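Local structure of 16L protein (Yaba-like disease virus, 6TQP) at residues E111-K116 and I120-L125; L69-T74 and S107-M112; F22-K27 and A101-I106; Q85-L90 and A130-E135; N14-V19 and N45-D50. The protein probably inhibits host-cell apoptosis as a poxviral M11L-like member of the Bcl-2 clan, holding a bound peptide in a groove between its helices. One frame throughout, in Å; residues are numbered along the deposited sequence.

Contact 1. Residues E111-K116 and I120-L125; sequences EMNGYK and IPMSFL
Y115 and M122 both carry CG anti to the backbone N (chi1 174° and -172°), which brings the ring of Y115, in the link between helix 96-113 and helix 120-134, against the chain of M122 on the second helix. M122 lies over one face of the ring. Its CG is closest, 3.3 Å from Y115 CD1, and its CB is 3.6 Å from the same atom. A bend at chi2 (57°) then carries the sulfur on above the face, where SD sits 5.5 Å from the ring centroid, a rather distant Met-aromatic contact. Farther along the ring, Y115 OH presses on S123, with S123 CB 3.1 Å from it. From the opposite direction N113 comes to the far end of M122, its ND2 3.8 Å from CE and 3.9 Å from SD. The amide is turned so that N113 OD1 takes a weak, bent bond from Y115 N. G114, between them, has a positive phi, where the chain leaves helical geometry. In the Bcl-2-like bundle this packs the helical hairpin together at its turn, with M122 also touching I109 and V110 and Y115 reaching I30. S123 OG bonds back to I120 O, within its own segment. Across the contact, cohesion thus comes mainly from van der Waals packing of M122 CB and CG on the ring, the distant sulfur being at most a minor addition.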
# COMPACT_ATOMS: atom_id res chain seq x y z
N GLU A 111 -1.64 0.47 -11.81
CA GLU A 111 -2.40 1.16 -12.85
C GLU A 111 -1.48 1.71 -13.94
O GLU A 111 -1.88 1.79 -15.10
CB GLU A 111 -3.22 2.29 -12.23
CG GLU A 111 -4.40 1.79 -11.39
CD GLU A 111 -5.22 2.93 -10.79
OE1 GLU A 111 -4.78 4.09 -10.86
OE2 GLU A 111 -6.31 2.64 -10.25
N MET A 112 -0.25 2.08 -13.59
CA MET A 112 0.68 2.61 -14.59
C MET A 112 1.30 1.50 -15.44
O MET A 112 1.22 1.55 -16.67
CB MET A 112 1.78 3.42 -13.90
CG MET A 112 1.31 4.78 -13.46
SD MET A 112 2.63 5.74 -12.72
CE MET A 112 1.84 7.34 -12.59
N ASN A 113 1.92 0.51 -14.80
CA ASN A 113 2.65 -0.51 -15.54
C ASN A 113 1.75 -1.60 -16.14
O ASN A 113 2.27 -2.59 -16.66
CB ASN A 113 3.74 -1.13 -14.64
CG ASN A 113 3.19 -2.06 -13.57
OD1 ASN A 113 2.01 -2.42 -13.58
ND2 ASN A 113 4.05 -2.47 -12.64
N GLY A 114 0.43 -1.43 -16.10
CA GLY A 114 -0.47 -2.36 -16.76
C GLY A 114 -0.50 -3.76 -16.19
O GLY A 114 -0.80 -4.71 -16.90
N TYR A 115 -0.21 -3.91 -14.90
CA TYR A 115 -0.21 -5.23 -14.30
C TYR A 115 -1.60 -5.85 -14.40
O TYR A 115 -2.60 -5.22 -14.05
CB TYR A 115 0.23 -5.15 -12.85
CG TYR A 115 0.14 -6.45 -12.09
CD1 TYR A 115 1.02 -7.49 -12.36
CD2 TYR A 115 -0.79 -6.63 -11.08
CE1 TYR A 115 0.95 -8.69 -11.66
CE2 TYR A 115 -0.87 -7.82 -10.37
CZ TYR A 115 0.00 -8.84 -10.67
OH TYR A 115 -0.08 -10.02 -9.96
N LYS A 116 -1.66 -7.10 -14.87
CA LYS A 116 -2.93 -7.81 -14.98
C LYS A 116 -2.88 -9.22 -14.40
O LYS A 116 -3.79 -10.01 -14.65
CB LYS A 116 -3.37 -7.87 -16.45
CG LYS A 116 -3.71 -6.51 -17.04
CD LYS A 116 -5.03 -5.97 -16.51
CE LYS A 116 -5.02 -4.45 -16.47
NZ LYS A 116 -6.39 -3.87 -16.40
N ILE A 120 4.75 -12.40 -12.99
CA ILE A 120 4.91 -13.09 -11.71
C ILE A 120 5.77 -12.29 -10.75
O ILE A 120 5.37 -12.15 -9.57
CB ILE A 120 5.45 -14.51 -11.96
CG1 ILE A 120 4.44 -15.36 -12.75
CG2 ILE A 120 5.83 -15.19 -10.64
CD1 ILE A 120 3.00 -15.34 -12.22
N PRO A 121 6.92 -11.75 -11.13
CA PRO A 121 7.66 -10.88 -10.19
C PRO A 121 6.81 -9.77 -9.60
O PRO A 121 6.95 -9.46 -8.41
CB PRO A 121 8.79 -10.32 -11.07
CG PRO A 121 9.02 -11.40 -12.08
CD PRO A 121 7.67 -11.98 -12.38
N MET A 122 5.91 -9.18 -10.38
CA MET A 122 5.04 -8.14 -9.84
C MET A 122 4.05 -8.72 -8.84
O MET A 122 3.79 -8.12 -7.80
CB MET A 122 4.31 -7.42 -10.98
CG MET A 122 3.51 -6.20 -10.56
SD MET A 122 4.52 -4.95 -9.72
CE MET A 122 3.26 -3.80 -9.19
N SER A 123 3.49 -9.90 -9.13
CA SER A 123 2.61 -10.53 -8.15
C SER A 123 3.33 -10.73 -6.82
O SER A 123 2.73 -10.55 -5.75
CB SER A 123 2.10 -11.87 -8.68
OG SER A 123 3.13 -12.84 -8.64
N PHE A 124 4.60 -11.12 -6.86
CA PHE A 124 5.33 -11.34 -5.61
C PHE A 124 5.68 -10.03 -4.94
O PHE A 124 5.75 -9.97 -3.70
CB PHE A 124 6.61 -12.15 -5.87
CG PHE A 124 6.37 -13.60 -6.22
CD1 PHE A 124 5.26 -14.28 -5.73
CD2 PHE A 124 7.26 -14.28 -7.03
CE1 PHE A 124 5.05 -15.62 -6.05
CE2 PHE A 124 7.06 -15.61 -7.35
CZ PHE A 124 5.95 -16.28 -6.87
N LEU A 125 5.92 -8.98 -5.72
CA LEU A 125 6.05 -7.65 -5.13
C LEU A 125 4.82 -7.30 -4.32
O LEU A 125 4.91 -6.76 -3.21
CB LEU A 125 6.27 -6.61 -6.23
CG LEU A 125 6.49 -5.18 -5.74
CD1 LEU A 125 7.40 -4.42 -6.71
CD2 LEU A 125 5.19 -4.44 -5.57

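Contact 2. Residues L69-T74 and S107-M112; sequences LKVDDT and SMIVEM
V71 divides its two methyls between I109 and M112. With chi1 near -61°, CG1 stands beside the backbone N and points at the isoleucine, 4.0 Å from I109 CG1 and 4.1 Å from I109 CG2, resting against both branches. The other methyl, CG2, lies between the backbone N and the carbonyl carbon and meets the methionine sulfur, with V71 CG2 3.9 Å from M112 SD. M112 runs extended past CG, and its side chain also packs on S63 and C66 of helix 38-68. The loop owes its shape to the close of that helix. K70 has a positive phi in a Schellman motif, and a type I turn from K70 to D73, with D73 N bonded to K70 O at 2.9 Å, lays V71 against helix 96-113, which in a Bcl-2 fold runs through the middle of the helical bundle. L69, just before K70, joins as well: the extended CG1 branch of I109 carries CD1 to within 4.1 Å of L69 CD1, the two side chains set crosswise. L69 also packs on an apolar side chain of the bound peptide, while I109 touches I86 of helix 76-92.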
# COMPACT_ATOMS: atom_id res chain seq x y z
N LEU A 69 10.98 5.44 -9.12
CA LEU A 69 11.04 3.98 -9.14
C LEU A 69 11.12 3.40 -10.55
O LEU A 69 11.26 2.18 -10.69
CB LEU A 69 9.82 3.39 -8.44
CG LEU A 69 9.63 3.76 -6.97
CD1 LEU A 69 8.24 3.32 -6.51
CD2 LEU A 69 10.71 3.12 -6.14
N LYS A 70 11.02 4.24 -11.58
CA LYS A 70 11.07 3.79 -12.97
C LYS A 70 10.02 2.70 -13.23
O LYS A 70 10.31 1.64 -13.80
CB LYS A 70 12.47 3.29 -13.33
CG LYS A 70 13.59 4.26 -12.96
CD LYS A 70 14.96 3.59 -12.95
CE LYS A 70 15.46 3.32 -14.35
NZ LYS A 70 15.74 4.58 -15.10
N VAL A 71 8.78 2.98 -12.83
CA VAL A 71 7.73 1.96 -12.91
C VAL A 71 7.42 1.54 -14.33
O VAL A 71 6.72 0.55 -14.54
CB VAL A 71 6.43 2.45 -12.24
CG1 VAL A 71 6.68 2.74 -10.77
CG2 VAL A 71 5.88 3.67 -13.00
N ASP A 72 7.88 2.30 -15.32
CA ASP A 72 7.69 1.86 -16.70
C ASP A 72 8.52 0.62 -17.01
O ASP A 72 8.21 -0.10 -17.97
CB ASP A 72 8.01 3.00 -17.66
CG ASP A 72 9.48 3.40 -17.63
OD1 ASP A 72 10.25 2.91 -18.47
OD2 ASP A 72 9.86 4.20 -16.75
N ASP A 73 9.56 0.35 -16.23
CA ASP A 73 10.44 -0.80 -16.44
C ASP A 73 9.89 -1.97 -15.64
O ASP A 73 10.01 -2.00 -14.41
CB ASP A 73 11.87 -0.45 -16.03
CG ASP A 73 12.84 -1.61 -16.20
OD1 ASP A 73 12.39 -2.75 -16.42
OD2 ASP A 73 14.06 -1.37 -16.12
N THR A 74 9.28 -2.95 -16.32
CA THR A 74 8.66 -4.09 -15.66
C THR A 74 9.56 -5.31 -15.64
O THR A 74 9.08 -6.42 -15.36
CB THR A 74 7.33 -4.45 -16.32
OG1 THR A 74 7.53 -4.69 -17.72
CG2 THR A 74 6.32 -3.33 -16.13
N SER A 107 -1.18 0.81 -5.75
CA SER A 107 -2.31 0.92 -6.68
C SER A 107 -1.91 1.69 -7.92
O SER A 107 -2.21 1.28 -9.05
CB SER A 107 -3.50 1.61 -6.00
OG SER A 107 -3.99 0.80 -4.95
N MET A 108 -1.22 2.82 -7.74
CA MET A 108 -0.77 3.59 -8.89
C MET A 108 0.24 2.81 -9.72
O MET A 108 0.18 2.83 -10.95
CB MET A 108 -0.17 4.92 -8.46
CG MET A 108 0.32 5.73 -9.64
SD MET A 108 1.00 7.31 -9.12
CE MET A 108 -0.56 8.10 -8.75
N ILE A 109 1.21 2.16 -9.07
CA ILE A 109 2.20 1.38 -9.82
C ILE A 109 1.49 0.40 -10.74
O ILE A 109 1.81 0.29 -11.93
CB ILE A 109 3.16 0.66 -8.86
CG1 ILE A 109 3.97 1.68 -8.07
CG2 ILE A 109 4.12 -0.27 -9.64
CD1 ILE A 109 4.84 1.08 -6.98
N VAL A 110 0.51 -0.31 -10.19
CA VAL A 110 -0.22 -1.32 -10.96
C VAL A 110 -0.99 -0.66 -12.10
O VAL A 110 -1.03 -1.17 -13.23
CB VAL A 110 -1.12 -2.11 -10.01
CG1 VAL A 110 -2.29 -2.73 -10.72
CG2 VAL A 110 -0.31 -3.19 -9.28
N GLU A 111 -1.64 0.47 -11.81
CA GLU A 111 -2.40 1.16 -12.85
C GLU A 111 -1.48 1.71 -13.94
O GLU A 111 -1.88 1.79 -15.10
CB GLU A 111 -3.22 2.29 -12.23
CG GLU A 111 -4.40 1.79 -11.39
CD GLU A 111 -5.22 2.93 -10.79
OE1 GLU A 111 -4.78 4.09 -10.86
OE2 GLU A 111 -6.31 2.64 -10.25
N MET A 112 -0.25 2.08 -13.59
CA MET A 112 0.68 2.61 -14.59
C MET A 112 1.30 1.50 -15.44
O MET A 112 1.22 1.55 -16.67
CB MET A 112 1.78 3.42 -13.90
CG MET A 112 1.31 4.78 -13.46
SD MET A 112 2.63 5.74 -12.72
CE MET A 112 1.84 7.34 -12.59

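Contact 3. Residues F22-K27 and A101-I106; sequences FYINEK and AIISLI
I24 has the most surface buried by the contact, with I103 and I106 facing it from helix 96-113. All of its heavy branches lean on I106: I24 CD1 is 3.6 Å from I106 CG2, and I24 CG1 and CG2 are each about 4.0 Å from that methyl, the two side chains crossing at about a right angle. I24 is kinked at chi2 (-60°), which tucks CD1 back toward the helix opposite and also brings it over the backbone, 3.7 Å from I103 O. That oxygen receives the hydroxyl of S107, so the methyl lies against a carbonyl already bonded. I103 uses its CG2, the branch anti to the backbone N, most closely on the tyrosine: I103 CG2 comes to the ring's edge, near its plane, 3.6 Å from Y23 CD2. The same methyl, I103 CG2, also lies 4.2 Å from I24 CD1. The short axes of helices 22-27 and 101-106 pass 10.3 Å apart at a crossing angle of -35°, running broadly the same way. Helix 96-113 is the buried central helix of this Bcl-2-like bundle, and here helix 12-27 packs along one side, while I126, I129 and I133 of helix 120-134 touch the same isoleucines. Close apolar packing of buried branched side chains, with a tyrosine turned edge-on, is consistent with cohesion by dispersion and solvent exclusion.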
# COMPACT_ATOMS: atom_id res chain seq x y z
N PHE A 22 -6.33 -8.31 -2.15
CA PHE A 22 -7.64 -8.16 -2.75
C PHE A 22 -7.83 -6.75 -3.29
O PHE A 22 -8.29 -6.55 -4.43
CB PHE A 22 -8.71 -8.49 -1.73
CG PHE A 22 -10.11 -8.47 -2.28
CD1 PHE A 22 -10.81 -7.27 -2.36
CD2 PHE A 22 -10.73 -9.63 -2.69
CE1 PHE A 22 -12.10 -7.24 -2.86
CE2 PHE A 22 -12.02 -9.61 -3.20
CZ PHE A 22 -12.71 -8.41 -3.29
N TYR A 23 -7.46 -5.75 -2.49
CA TYR A 23 -7.66 -4.35 -2.89
C TYR A 23 -6.83 -4.02 -4.12
O TYR A 23 -7.35 -3.45 -5.10
CB TYR A 23 -7.28 -3.43 -1.73
CG TYR A 23 -7.45 -1.97 -2.06
CD1 TYR A 23 -8.70 -1.46 -2.42
CD2 TYR A 23 -6.38 -1.10 -2.05
CE1 TYR A 23 -8.86 -0.12 -2.74
CE2 TYR A 23 -6.53 0.24 -2.36
CZ TYR A 23 -7.77 0.73 -2.70
OH TYR A 23 -7.90 2.06 -3.02
N ILE A 24 -5.54 -4.34 -4.09
CA ILE A 24 -4.68 -4.07 -5.24
C ILE A 24 -5.22 -4.75 -6.49
O ILE A 24 -5.26 -4.15 -7.57
CB ILE A 24 -3.23 -4.50 -4.92
CG1 ILE A 24 -2.67 -3.66 -3.76
CG2 ILE A 24 -2.34 -4.38 -6.16
CD1 ILE A 24 -2.62 -2.16 -4.01
N ASN A 25 -5.64 -6.01 -6.38
CA ASN A 25 -6.21 -6.69 -7.55
C ASN A 25 -7.47 -5.99 -8.03
O ASN A 25 -7.71 -5.89 -9.24
CB ASN A 25 -6.51 -8.16 -7.23
CG ASN A 25 -5.25 -8.99 -7.08
OD1 ASN A 25 -4.17 -8.62 -7.55
ND2 ASN A 25 -5.38 -10.14 -6.42
N GLU A 26 -8.28 -5.49 -7.10
CA GLU A 26 -9.49 -4.76 -7.47
C GLU A 26 -9.15 -3.49 -8.25
O GLU A 26 -9.84 -3.13 -9.21
CB GLU A 26 -10.31 -4.46 -6.22
CG GLU A 26 -11.50 -3.52 -6.44
CD GLU A 26 -12.45 -3.48 -5.25
OE1 GLU A 26 -12.96 -4.55 -4.86
OE2 GLU A 26 -12.68 -2.39 -4.70
N LYS A 27 -8.07 -2.80 -7.85
CA LYS A 27 -7.64 -1.60 -8.56
C LYS A 27 -6.92 -1.93 -9.86
O LYS A 27 -6.92 -1.09 -10.78
CB LYS A 27 -6.72 -0.76 -7.66
CG LYS A 27 -7.47 -0.00 -6.56
CD LYS A 27 -8.53 0.90 -7.16
CE LYS A 27 -8.76 2.18 -6.38
NZ LYS A 27 -8.48 3.36 -7.24
N ALA A 101 -0.46 5.10 2.79
CA ALA A 101 0.11 5.77 1.62
C ALA A 101 0.77 4.77 0.69
O ALA A 101 0.66 4.89 -0.54
CB ALA A 101 1.10 6.84 2.04
N ILE A 102 1.45 3.76 1.24
CA ILE A 102 2.13 2.79 0.39
C ILE A 102 1.10 1.93 -0.37
O ILE A 102 1.32 1.56 -1.53
CB ILE A 102 3.11 1.93 1.21
CG1 ILE A 102 4.31 2.80 1.60
CG2 ILE A 102 3.56 0.72 0.42
CD1 ILE A 102 5.25 2.14 2.60
N ILE A 103 -0.02 1.60 0.26
CA ILE A 103 -1.05 0.86 -0.48
C ILE A 103 -1.52 1.68 -1.67
O ILE A 103 -1.67 1.16 -2.78
CB ILE A 103 -2.22 0.48 0.44
CG1 ILE A 103 -1.73 -0.47 1.53
CG2 ILE A 103 -3.38 -0.16 -0.37
CD1 ILE A 103 -2.74 -0.71 2.64
N SER A 104 -1.71 2.98 -1.47
CA SER A 104 -2.08 3.84 -2.60
C SER A 104 -0.99 3.86 -3.65
O SER A 104 -1.27 3.90 -4.85
CB SER A 104 -2.38 5.25 -2.11
OG SER A 104 -3.46 5.27 -1.20
N LEU A 105 0.28 3.89 -3.22
CA LEU A 105 1.39 3.89 -4.16
C LEU A 105 1.36 2.63 -5.03
O LEU A 105 1.51 2.70 -6.26
CB LEU A 105 2.71 4.00 -3.40
CG LEU A 105 3.96 3.88 -4.26
CD1 LEU A 105 4.08 5.03 -5.24
CD2 LEU A 105 5.17 3.79 -3.36
N ILE A 106 1.18 1.47 -4.41
CA ILE A 106 1.11 0.21 -5.17
C ILE A 106 -0.04 0.26 -6.16
O ILE A 106 0.10 -0.18 -7.31
CB ILE A 106 0.96 -0.99 -4.21
CG1 ILE A 106 2.13 -1.08 -3.24
CG2 ILE A 106 0.86 -2.32 -4.98
CD1 ILE A 106 1.81 -1.88 -2.04

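Contact 4. Residues Q85-L90 and A130-E135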
# COMPACT_ATOMS: atom_id res chain seq x y z
N GLN A 85 13.08 -0.96 -2.47
CA GLN A 85 13.00 0.46 -2.11
C GLN A 85 11.76 0.74 -1.28
O GLN A 85 11.81 1.50 -0.30
CB GLN A 85 13.04 1.33 -3.36
CG GLN A 85 14.40 1.35 -4.06
CD GLN A 85 14.42 2.19 -5.32
OE1 GLN A 85 14.88 3.33 -5.30
NE2 GLN A 85 13.94 1.62 -6.42
N ILE A 86 10.62 0.13 -1.63
CA ILE A 86 9.41 0.37 -0.87
C ILE A 86 9.54 -0.26 0.52
O ILE A 86 9.22 0.37 1.55
CB ILE A 86 8.18 -0.16 -1.64
CG1 ILE A 86 7.98 0.65 -2.92
CG2 ILE A 86 6.93 -0.07 -0.78
CD1 ILE A 86 6.88 0.11 -3.87
N ILE A 87 10.03 -1.50 0.59
CA ILE A 87 10.26 -2.14 1.88
C ILE A 87 11.18 -1.28 2.74
O ILE A 87 10.93 -1.08 3.94
CB ILE A 87 10.83 -3.55 1.68
CG1 ILE A 87 9.81 -4.42 0.93
CG2 ILE A 87 11.29 -4.15 3.01
CD1 ILE A 87 9.72 -5.86 1.39
N GLU A 88 12.26 -0.77 2.16
CA GLU A 88 13.20 0.06 2.93
C GLU A 88 12.51 1.30 3.48
O GLU A 88 12.68 1.66 4.65
CB GLU A 88 14.39 0.44 2.05
CG GLU A 88 15.42 1.25 2.77
CD GLU A 88 16.66 1.46 1.94
OE1 GLU A 88 17.09 0.52 1.23
OE2 GLU A 88 17.21 2.58 2.01
N SER A 89 11.70 1.97 2.66
CA SER A 89 11.02 3.18 3.12
C SER A 89 10.05 2.86 4.25
O SER A 89 9.87 3.68 5.16
CB SER A 89 10.30 3.84 1.96
OG SER A 89 11.23 4.30 1.00
N LEU A 90 9.45 1.68 4.21
CA LEU A 90 8.52 1.28 5.25
C LEU A 90 9.24 0.94 6.55
O LEU A 90 8.76 1.27 7.64
CB LEU A 90 7.71 0.08 4.77
CG LEU A 90 6.64 -0.47 5.72
CD1 LEU A 90 5.76 0.65 6.28
CD2 LEU A 90 5.79 -1.49 4.97
N ALA A 130 2.57 -6.57 0.86
CA ALA A 130 1.42 -6.85 1.71
C ALA A 130 1.86 -7.53 3.00
O ALA A 130 1.34 -7.22 4.08
CB ALA A 130 0.40 -7.73 0.97
N LEU A 131 2.83 -8.44 2.91
CA LEU A 131 3.32 -9.13 4.10
C LEU A 131 3.93 -8.14 5.07
O LEU A 131 3.63 -8.15 6.27
CB LEU A 131 4.35 -10.18 3.71
CG LEU A 131 3.83 -11.53 3.24
CD1 LEU A 131 4.98 -12.38 2.74
CD2 LEU A 131 3.10 -12.25 4.36
N LYS A 132 4.80 -7.26 4.57
CA LYS A 132 5.46 -6.29 5.44
C LYS A 132 4.47 -5.29 6.01
O LYS A 132 4.60 -4.88 7.17
CB LYS A 132 6.55 -5.56 4.68
CG LYS A 132 7.79 -6.38 4.40
CD LYS A 132 8.50 -6.85 5.67
CE LYS A 132 9.07 -5.67 6.44
NZ LYS A 132 9.88 -6.13 7.60
N ILE A 133 3.48 -4.87 5.23
CA ILE A 133 2.48 -3.96 5.77
C ILE A 133 1.69 -4.64 6.88
O ILE A 133 1.29 -3.99 7.86
CB ILE A 133 1.57 -3.43 4.65
CG1 ILE A 133 2.37 -2.52 3.72
CG2 ILE A 133 0.38 -2.70 5.23
CD1 ILE A 133 1.59 -2.08 2.47
N SER A 134 1.48 -5.95 6.76
CA SER A 134 0.65 -6.69 7.70
C SER A 134 1.34 -6.95 9.03
O SER A 134 0.67 -7.34 9.99
CB SER A 134 0.22 -8.03 7.09
OG SER A 134 1.32 -8.91 6.97
N GLU A 135 2.65 -6.73 9.13
CA GLU A 135 3.30 -6.88 10.42
C GLU A 135 2.76 -5.80 11.36
O GLU A 135 2.45 -4.68 10.93
CB GLU A 135 4.82 -6.79 10.24
CG GLU A 135 5.39 -7.90 9.32
CD GLU A 135 6.90 -7.76 9.06
OE1 GLU A 135 7.50 -6.79 9.55
OE2 GLU A 135 7.46 -8.64 8.36
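Around K132, whose chain packs on I87 and L90, the flat group is the carboxylate of E135: K132 NZ meets OE1 on the syn side, 29° out of the carboxylate plane, as a salt bridge 3.1 Å long. Bends at both chi2 and chi3 turn the lysine's end onward toward the C-terminal end of its helix for this, and they leave its methylene groups as the apolar surface. I87 CD1 touches K132 CG at 3.6 Å, while L90 CD2 lies 4.2 Å from K132 CB. L90 reaches deeper. With CG anti to the backbone N (chi1 -178°), it turns CD2 toward I133, 3.8 Å from I133 CG1. The lysine thus spends its carbon chain on burial and its charge near the edge, where E91 is a long and weak second partner. The segments of helices 76-92 and 120-134 run almost parallel, 7° apart, with axes 10.6 Å from each other. Helix 96-113 lies along one side of both: I86 packs on I102 and I109, L90 on K99 and I133 on I103, while Q85, E88 and S89 face the bound peptide and A130 and I133 reach helix 12-27.

Contact 5. Residues N14-V19 and N45-D50; sequences NSIKNV and NLIKED
V19 and I47 carry this contact between two helices whose backbones keep their distance, the nearest CA atoms being those of V19 and I47 at 8.6 Å. It belongs to the all-helical Bcl-2-like bundle, where helix 12-27 packs against the early part of helix 38-68. The first segment is regular helix, with N18 N bonded to N14 O and V19 N to S15 O, both at 2.9 Å. The second is looser at its start, since the bond from E49 N to N45 O is weak. At this spacing the helices meet through the ends of their side chains. I47 reaches farthest: CG1 stands beside the backbone N (chi1 -75°), and the extended chi2 of 166° pushes CD1 straight out to the other helix. V19 receives it on CG1, the methyl anti to its own backbone N, the two side chains crossing at a slant. I16, one turn earlier, brings CD1 toward I47 CD1 as well. The buried area is small, and all three residues have further neighbours: I16 and V19 also touch L43 and E40 elsewhere on helix 38-68, I16 touches S134 and S137, and I47 touches I144 of helix 137-148. Polar links run beside the apolar patch, among them the hydrogen bond of N18 to E40 and the salt bridge of D50 to K147. One methyl thus serves two partners, with I47 CD1 3.8 Å from V19 CG1 and 4.3 Å from I16 CD1.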
# COMPACT_ATOMS: atom_id res chain seq x y z
N ASN A 14 -2.74 -11.79 8.96
CA ASN A 14 -3.29 -12.48 7.79
C ASN A 14 -4.48 -11.72 7.21
O ASN A 14 -4.63 -11.63 5.99
CB ASN A 14 -3.67 -13.90 8.18
CG ASN A 14 -4.18 -14.70 7.00
OD1 ASN A 14 -3.45 -14.95 6.04
ND2 ASN A 14 -5.43 -15.11 7.07
N SER A 15 -5.35 -11.19 8.08
CA SER A 15 -6.50 -10.42 7.59
C SER A 15 -6.04 -9.25 6.74
O SER A 15 -6.54 -9.03 5.63
CB SER A 15 -7.34 -9.91 8.77
OG SER A 15 -7.86 -10.98 9.54
N ILE A 16 -5.09 -8.47 7.25
CA ILE A 16 -4.59 -7.31 6.52
C ILE A 16 -3.92 -7.74 5.22
O ILE A 16 -4.12 -7.11 4.17
CB ILE A 16 -3.64 -6.48 7.42
CG1 ILE A 16 -4.43 -5.74 8.50
CG2 ILE A 16 -2.84 -5.47 6.62
CD1 ILE A 16 -5.45 -4.76 7.97
N LYS A 17 -3.10 -8.79 5.26
CA LYS A 17 -2.45 -9.25 4.04
C LYS A 17 -3.48 -9.60 2.98
O LYS A 17 -3.35 -9.21 1.81
CB LYS A 17 -1.56 -10.46 4.33
CG LYS A 17 -0.72 -10.91 3.12
CD LYS A 17 -0.24 -12.35 3.23
CE LYS A 17 -1.36 -13.35 3.00
NZ LYS A 17 -0.88 -14.53 2.24
N ASN A 18 -4.52 -10.33 3.37
CA ASN A 18 -5.56 -10.71 2.41
C ASN A 18 -6.26 -9.48 1.87
O ASN A 18 -6.57 -9.41 0.67
CB ASN A 18 -6.56 -11.65 3.08
CG ASN A 18 -6.02 -13.04 3.24
OD1 ASN A 18 -5.06 -13.41 2.57
ND2 ASN A 18 -6.63 -13.82 4.12
N VAL A 19 -6.51 -8.49 2.73
CA VAL A 19 -7.23 -7.30 2.30
C VAL A 19 -6.41 -6.52 1.27
O VAL A 19 -6.94 -6.03 0.27
CB VAL A 19 -7.59 -6.43 3.52
CG1 VAL A 19 -8.04 -5.04 3.08
CG2 VAL A 19 -8.70 -7.10 4.34
N ASN A 45 -13.44 -2.04 3.41
CA ASN A 45 -14.23 -0.82 3.25
C ASN A 45 -13.52 0.38 3.88
O ASN A 45 -13.56 1.48 3.34
CB ASN A 45 -15.62 -1.01 3.85
CG ASN A 45 -16.46 -2.01 3.06
OD1 ASN A 45 -16.19 -2.25 1.89
ND2 ASN A 45 -17.47 -2.59 3.70
N LEU A 46 -12.85 0.18 5.02
CA LEU A 46 -12.17 1.29 5.67
C LEU A 46 -10.93 1.71 4.88
O LEU A 46 -10.70 2.90 4.64
CB LEU A 46 -11.78 0.89 7.09
CG LEU A 46 -12.97 0.63 8.03
CD1 LEU A 46 -12.47 0.07 9.35
CD2 LEU A 46 -13.79 1.89 8.26
N ILE A 47 -10.13 0.73 4.46
CA ILE A 47 -8.89 1.03 3.76
C ILE A 47 -9.18 1.63 2.40
O ILE A 47 -8.47 2.54 1.93
CB ILE A 47 -8.07 -0.26 3.63
CG1 ILE A 47 -7.42 -0.60 4.98
CG2 ILE A 47 -7.03 -0.15 2.51
CD1 ILE A 47 -6.89 -2.00 5.05
N LYS A 48 -10.20 1.13 1.72
CA LYS A 48 -10.54 1.63 0.39
C LYS A 48 -10.83 3.13 0.43
O LYS A 48 -10.39 3.88 -0.45
CB LYS A 48 -11.74 0.87 -0.16
CG LYS A 48 -12.15 1.23 -1.57
CD LYS A 48 -13.31 0.34 -2.04
CE LYS A 48 -13.69 0.64 -3.49
NZ LYS A 48 -14.92 -0.07 -3.92
N GLU A 49 -11.58 3.58 1.44
CA GLU A 49 -11.90 5.00 1.53
C GLU A 49 -10.64 5.83 1.77
O GLU A 49 -10.44 6.87 1.13
CB GLU A 49 -12.90 5.25 2.65
CG GLU A 49 -14.28 4.69 2.38
CD GLU A 49 -15.23 4.95 3.53
OE1 GLU A 49 -14.74 5.30 4.63
OE2 GLU A 49 -16.45 4.81 3.34
N ASP A 50 -9.81 5.41 2.72
CA ASP A 50 -8.58 6.15 3.01
C ASP A 50 -7.67 6.21 1.78
O ASP A 50 -7.14 7.27 1.44
CB ASP A 50 -7.85 5.53 4.19
CG ASP A 50 -8.61 5.67 5.49
OD1 ASP A 50 -9.50 6.54 5.58
OD2 ASP A 50 -8.30 4.91 6.44

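How the contacts relate
From the N terminus, helix 12-27 opens contact 5 and then contact 3. Contact 5 closes first, tying that helix to helix 38-68, whereas contact 3 stays open across two further helices until helix 96-113. Contact 5 closes inside the span of contact 3, so the two cross. Contact 2 opens after helix 38-68 and contact 4 on helix 76-92. Both cross contact 3 and each other, because contact 2 closes on helix 96-113 and contact 4 on helix 120-134. Contact 1, which begins where contact 2 ends and shares E111 and M112 with it, is nested within contact 4. Helix 96-113 therefore serves contacts 1, 2 and 3, while contacts 1 and 5 lie on opposite sides of the chain's centre.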